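Local coordinates for protein PPR (Rhodospirillum centenum, PDB 1MZU) that senses light through a 4'-hydroxycinnamic acid chromophore in this N-terminal photoactive yellow protein (PAS) domain and probably signals as a histidine kinase, at residues V108-R113 with I125-K129. Residues are numbered along the deposited sequence; the frame is centred on the assembly and turned at random.
Sequences VRVQIR and IFVRK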
ATOM      1  N   VAL A 108      -7.485 -12.928  -3.511  1.00 57.77           N
ATOM      2  CA  VAL A 108      -6.028 -13.106  -3.429  1.00 55.19           C
ATOM      3  C   VAL A 108      -5.585 -12.851  -1.974  1.00 53.43           C
ATOM      4  O   VAL A 108      -5.660 -11.715  -1.489  1.00 52.50           O
ATOM      5  CB  VAL A 108      -5.280 -12.122  -4.398  1.00 54.09           C
ATOM      6  CG1 VAL A 108      -3.772 -12.376  -4.395  1.00 55.29           C
ATOM      7  CG2 VAL A 108      -5.818 -12.249  -5.816  1.00 55.83           C
ATOM      8  N   ARG A 109      -5.133 -13.912  -1.295  1.00 50.94           N
ATOM      9  CA  ARG A 109      -4.663 -13.844   0.097  1.00 50.52           C
ATOM     10  C   ARG A 109      -3.249 -13.259   0.160  1.00 49.47           C
ATOM     11  O   ARG A 109      -2.364 -13.726  -0.554  1.00 49.82           O
ATOM     12  CB  ARG A 109      -4.704 -15.238   0.750  1.00 55.43           C
ATOM     13  CG  ARG A 109      -4.453 -15.227   2.260  1.00 59.03           C
ATOM     14  CD  ARG A 109      -4.992 -16.470   2.961  1.00 63.45           C
ATOM     15  NE  ARG A 109      -4.667 -16.482   4.391  1.00 64.60           N
ATOM     16  CZ  ARG A 109      -5.305 -15.791   5.339  1.00 67.99           C
ATOM     17  NH1 ARG A 109      -6.337 -15.006   5.044  1.00 69.59           N
ATOM     18  NH2 ARG A 109      -4.894 -15.874   6.597  1.00 70.18           N
ATOM     19  N   VAL A 110      -3.063 -12.219   0.986  1.00 46.34           N
ATOM     20  CA  VAL A 110      -1.769 -11.527   1.149  1.00 40.82           C
ATOM     21  C   VAL A 110      -1.407 -11.263   2.616  1.00 38.83           C
ATOM     22  O   VAL A 110      -2.255 -11.342   3.492  1.00 39.28           O
ATOM     23  CB  VAL A 110      -1.736 -10.133   0.424  1.00 38.66           C
ATOM     24  CG1 VAL A 110      -1.724 -10.289  -1.075  1.00 39.15           C
ATOM     25  CG2 VAL A 110      -2.930  -9.258   0.836  1.00 38.36           C
ATOM     26  N   GLN A 111      -0.130 -10.978   2.860  1.00 42.36           N
ATOM     27  CA  GLN A 111       0.388 -10.620   4.184  1.00 42.83           C
ATOM     28  C   GLN A 111       0.809  -9.162   3.954  1.00 40.05           C
ATOM     29  O   GLN A 111       1.454  -8.849   2.949  1.00 36.27           O
ATOM     30  CB  GLN A 111       1.619 -11.446   4.584  1.00 47.57           C
ATOM     31  CG  GLN A 111       1.672 -12.918   4.137  1.00 56.90           C
ATOM     32  CD  GLN A 111       0.814 -13.861   4.958  1.00 63.24           C
ATOM     33  OE1 GLN A 111      -0.212 -14.366   4.480  1.00 65.21           O
ATOM     34  NE2 GLN A 111       1.250 -14.142   6.190  1.00 66.14           N
ATOM     35  N   ILE A 112       0.404  -8.269   4.852  1.00 35.26           N
ATOM     36  CA  ILE A 112       0.704  -6.839   4.716  1.00 36.66           C
ATOM     37  C   ILE A 112       1.676  -6.402   5.803  1.00 35.44           C
ATOM     38  O   ILE A 112       1.563  -6.829   6.944  1.00 35.20           O
ATOM     39  CB  ILE A 112      -0.616  -5.979   4.824  1.00 35.77           C
ATOM     40  CG1 ILE A 112      -1.647  -6.397   3.765  1.00 34.77           C
ATOM     41  CG2 ILE A 112      -0.326  -4.471   4.770  1.00 31.20           C
ATOM     42  CD1 ILE A 112      -1.249  -6.174   2.316  1.00 32.27           C
ATOM     43  N   ARG A 113       2.613  -5.538   5.429  1.00 36.95           N
ATOM     44  CA  ARG A 113       3.600  -4.961   6.339  1.00 38.40           C
ATOM     45  C   ARG A 113       3.562  -3.458   6.085  1.00 36.23           C
ATOM     46  O   ARG A 113       3.850  -3.009   4.974  1.00 39.48           O
ATOM     47  CB  ARG A 113       5.007  -5.531   6.074  1.00 41.84           C
ATOM     48  CG  ARG A 113       6.163  -4.885   6.881  1.00 51.35           C
ATOM     49  CD  ARG A 113       6.076  -5.138   8.390  1.00 58.26           C
ATOM     50  NE  ARG A 113       7.025  -4.298   9.127  1.00 65.15           N
ATOM     51  CZ  ARG A 113       7.397  -4.485  10.393  1.00 65.98           C
ATOM     52  NH1 ARG A 113       6.909  -5.491  11.108  1.00 67.35           N
ATOM     53  NH2 ARG A 113       8.288  -3.670  10.940  1.00 67.83           N
ATOM     54  N   ILE A 125       3.729   0.540   2.320  1.00 27.06           N
ATOM     55  CA  ILE A 125       2.806  -0.580   2.427  1.00 29.08           C
ATOM     56  C   ILE A 125       3.427  -1.688   1.557  1.00 31.62           C
ATOM     57  O   ILE A 125       3.564  -1.518   0.336  1.00 28.11           O
ATOM     58  CB  ILE A 125       1.371  -0.225   1.894  1.00 28.86           C
ATOM     59  CG1 ILE A 125       0.816   1.025   2.594  1.00 28.87           C
ATOM     60  CG2 ILE A 125       0.429  -1.432   2.086  1.00 26.78           C
ATOM     61  CD1 ILE A 125      -0.400   1.689   1.934  1.00 34.12           C
ATOM     62  N   PHE A 126       3.844  -2.785   2.196  1.00 27.56           N
ATOM     63  CA  PHE A 126       4.439  -3.929   1.503  1.00 27.36           C
ATOM     64  C   PHE A 126       3.435  -5.051   1.415  1.00 29.75           C
ATOM     65  O   PHE A 126       2.736  -5.356   2.385  1.00 29.80           O
ATOM     66  CB  PHE A 126       5.725  -4.400   2.190  1.00 30.52           C
ATOM     67  CG  PHE A 126       6.798  -3.354   2.232  1.00 32.01           C
ATOM     68  CD1 PHE A 126       7.355  -2.863   1.040  1.00 35.85           C
ATOM     69  CD2 PHE A 126       7.231  -2.821   3.459  1.00 35.19           C
ATOM     70  CE1 PHE A 126       8.333  -1.846   1.053  1.00 35.71           C
ATOM     71  CE2 PHE A 126       8.214  -1.799   3.498  1.00 38.36           C
ATOM     72  CZ  PHE A 126       8.768  -1.306   2.282  1.00 38.04           C
ATOM     73  N   VAL A 127       3.346  -5.661   0.239  1.00 30.99           N
ATOM     74  CA  VAL A 127       2.358  -6.720  -0.020  1.00 34.59           C
ATOM     75  C   VAL A 127       3.035  -8.027  -0.467  1.00 35.83           C
ATOM     76  O   VAL A 127       3.744  -8.044  -1.468  1.00 38.75           O
ATOM     77  CB  VAL A 127       1.363  -6.238  -1.146  1.00 29.81           C
ATOM     78  CG1 VAL A 127       0.290  -7.257  -1.430  1.00 31.15           C
ATOM     79  CG2 VAL A 127       0.709  -4.908  -0.783  1.00 30.99           C
ATOM     80  N   ARG A 128       2.800  -9.123   0.248  1.00 38.23           N
ATOM     81  CA  ARG A 128       3.396 -10.382  -0.176  1.00 43.43           C
ATOM     82  C   ARG A 128       2.447 -11.548  -0.377  1.00 44.58           C
ATOM     83  O   ARG A 128       1.561 -11.783   0.449  1.00 44.02           O
ATOM     84  CB  ARG A 128       4.631 -10.769   0.660  1.00 48.05           C
ATOM     85  CG  ARG A 128       4.434 -10.995   2.140  1.00 50.67           C
ATOM     86  CD  ARG A 128       5.771 -11.265   2.847  1.00 55.54           C
ATOM     87  NE  ARG A 128       6.480 -10.025   3.181  1.00 60.17           N
ATOM     88  CZ  ARG A 128       6.188  -9.232   4.214  1.00 59.58           C
ATOM     89  NH1 ARG A 128       5.192  -9.535   5.042  1.00 57.68           N
ATOM     90  NH2 ARG A 128       6.883  -8.119   4.411  1.00 60.14           N
ATOM     91  N   LYS A 129       2.647 -12.236  -1.511  1.00 48.69           N
ATOM     92  CA  LYS A 129       1.908 -13.427  -1.994  1.00 51.64           C
ATOM     93  C   LYS A 129       0.605 -13.156  -2.769  1.00 53.76           C
ATOM     94  O   LYS A 129       0.626 -13.305  -4.016  1.00 55.29           O
ATOM     95  CB  LYS A 129       1.807 -14.559  -0.920  1.00 52.68           C
ATOM     96  CG  LYS A 129       0.419 -15.016  -0.439  1.00 56.87           C
ATOM     97  CD  LYS A 129       0.471 -16.193   0.522  1.00 59.90           C
ATOM     98  CE  LYS A 129      -0.344 -17.367   0.000  1.00 61.52           C
ATOM     99  NZ  LYS A 129       0.239 -17.844  -1.282  1.00 63.19           N
ATOM    100  OXT LYS A 129      -0.399 -12.729  -2.164  1.00 43.31           O
TER
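The last beta hairpin of the PAS fold brings 125-129 back antiparallel beside 108-113; the axes of 108-113 and 125-128 approach to 4.8 Å, with 158° between their N-to-C directions. These are two inner strands of the five-stranded antiparallel sheet, with strand 94-102 on the far edge of 108-113. Ile125 opens the second segment on the chromophore-side face, its CG2 lying 4.1 Å from CG2 of Ile112; both side chains also touch Phe80 of helix 78-89. Phe126 forms a hydrogen-bonded pair with Arg113: Phe126 N gives to Arg113 O at 2.8 Å, and Arg113 N to Phe126 O at 3.1 Å. Its ring meets that of Trp124 nearly parallel, while the Arg113 guanidinium forms a salt bridge with Asp94. Val127 faces Ile112 as a non-hydrogen-bonded pair, with CG2 3.9 Å from Ile112 CD1 and CG1 3.7 Å from Val110 CG1; its side chain comes within about 6 Å of the bound 4'-hydroxycinnamic acid, so this apolar cluster lies close to the chromophore. Arg128 pairs with Gln111 through Arg128 N to Gln111 O (3.0 Å) and Gln111 N to Arg128 O (3.1 Å), and lays its side chain along the other face, NH2 3.6 Å from Arg113 CB. At the C-terminal residue Lys129, carboxylate OXT sits 3.0 Å from Val110 CG1.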